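Side-chain contact in lipoprotein (Bacillus anthracis, PDB 4JG9), which is of unknown function but, as a putative lipoprotein, is probably anchored by a lipid to the bacterial cell surface: residues A[149-152]-A[153-157]. Sequence-based numbering, arbitrary orientation.
Sequences LPSS and GLWVL
The indole of Trp155 has Leu149 over one face and the carbonyl oxygen of Ser151 at its edge, while Pro150 meets the benzene end obliquely. The contact is local: residues 149-152 form the last part of the loop that carries the chain from strand 142-147, outermost in one antiparallel sheet, to strand 153-161 of a second, where it pairs with 102-110 and 164-173. Leu149 makes a CH-pi contact, its CG standing 3.9 Å from the centroid of the five-membered ring and only 3° off the ring normal. Leu149 CD1 lies over the same face beside Trp155 CD2 (3.7 Å), toward the benzene ring. With CG of Trp155 anti to its own carbonyl carbon (chi1 -70°), the indole points back toward residues 149-152, its N-H edge facing the Ser151 carbonyl. Trp155 NE1 donates to Ser151 O at 2.9 Å, with an N-H...O angle of 152°; the acceptor lies close to the indole plane, whereas NE1 is tilted somewhat from the carbonyl plane of Ser151. This bond ties the ring to the loop and satisfies the indole nitrogen in a buried setting. Ser151 OG is held elsewhere, by Lys110 NZ and by the backbone O of Thr37 of the second subunit; Lys110 also bonds Ser152 O and packs on the indole. Strand 153-161 begins at Gly153. Leu149 also packs on Ile171 of strand 164-173. At the far end of the indole, Pro150 CG approaches Trp155 CH2 to 3.4 Å, and Pro150 CD lies 3.6 Å from Trp155 CH2.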
# COMPACT_ATOMS: atom_id res chain seq x y z
N LEU A 149 -1.55 -1.34 -13.16
CA LEU A 149 -1.58 0.12 -12.99
C LEU A 149 -3.02 0.61 -13.07
O LEU A 149 -3.78 0.17 -13.94
CB LEU A 149 -0.75 0.82 -14.06
CG LEU A 149 0.77 0.91 -13.91
CD1 LEU A 149 1.12 1.25 -12.47
CD2 LEU A 149 1.46 -0.37 -14.36
N PRO A 150 -3.41 1.52 -12.17
CA PRO A 150 -4.81 1.95 -12.05
C PRO A 150 -5.34 2.79 -13.21
O PRO A 150 -6.56 2.82 -13.38
CB PRO A 150 -4.81 2.79 -10.76
CG PRO A 150 -3.39 3.20 -10.56
CD PRO A 150 -2.55 2.10 -11.13
N SER A 151 -4.49 3.45 -13.98
CA SER A 151 -5.02 4.25 -15.09
C SER A 151 -3.98 4.38 -16.19
O SER A 151 -2.79 4.18 -15.95
CB SER A 151 -5.46 5.64 -14.61
OG SER A 151 -4.35 6.46 -14.30
N SER A 152 -4.44 4.72 -17.39
CA SER A 152 -3.56 4.81 -18.55
C SER A 152 -2.76 6.10 -18.55
O SER A 152 -3.26 7.16 -18.17
CB SER A 152 -4.37 4.71 -19.84
OG SER A 152 -5.15 5.87 -20.03
N GLY A 153 -1.52 6.00 -19.03
CA GLY A 153 -0.63 7.14 -19.09
C GLY A 153 0.79 6.71 -18.79
O GLY A 153 1.08 5.52 -18.73
N LEU A 154 1.67 7.68 -18.55
CA LEU A 154 3.04 7.38 -18.20
C LEU A 154 3.18 7.22 -16.68
O LEU A 154 2.57 7.97 -15.89
CB LEU A 154 3.98 8.47 -18.71
CG LEU A 154 4.07 8.66 -20.24
CD1 LEU A 154 4.89 9.89 -20.61
CD2 LEU A 154 4.68 7.44 -20.89
N TRP A 155 3.96 6.22 -16.29
CA TRP A 155 4.23 5.90 -14.90
C TRP A 155 5.73 5.72 -14.76
O TRP A 155 6.36 5.08 -15.60
CB TRP A 155 3.54 4.59 -14.51
CG TRP A 155 2.05 4.69 -14.43
CD1 TRP A 155 1.17 4.61 -15.48
CD2 TRP A 155 1.25 4.88 -13.25
NE1 TRP A 155 -0.12 4.75 -15.01
CE2 TRP A 155 -0.09 4.92 -13.65
CE3 TRP A 155 1.56 5.04 -11.89
CZ2 TRP A 155 -1.14 5.10 -12.75
CZ3 TRP A 155 0.52 5.22 -10.99
CH2 TRP A 155 -0.81 5.25 -11.42
N VAL A 156 6.30 6.27 -13.69
CA VAL A 156 7.69 5.99 -13.37
C VAL A 156 7.75 4.85 -12.36
O VAL A 156 6.96 4.80 -11.40
CB VAL A 156 8.44 7.24 -12.85
CG1 VAL A 156 7.81 7.77 -11.55
CG2 VAL A 156 9.94 6.92 -12.65
N LEU A 157 8.67 3.92 -12.58
CA LEU A 157 8.84 2.80 -11.68
C LEU A 157 10.13 2.96 -10.87
O LEU A 157 11.22 2.82 -11.42
CB LEU A 157 8.90 1.51 -12.49
CG LEU A 157 7.60 0.75 -12.74
CD1 LEU A 157 6.48 1.67 -13.12
CD2 LEU A 157 7.83 -0.28 -13.84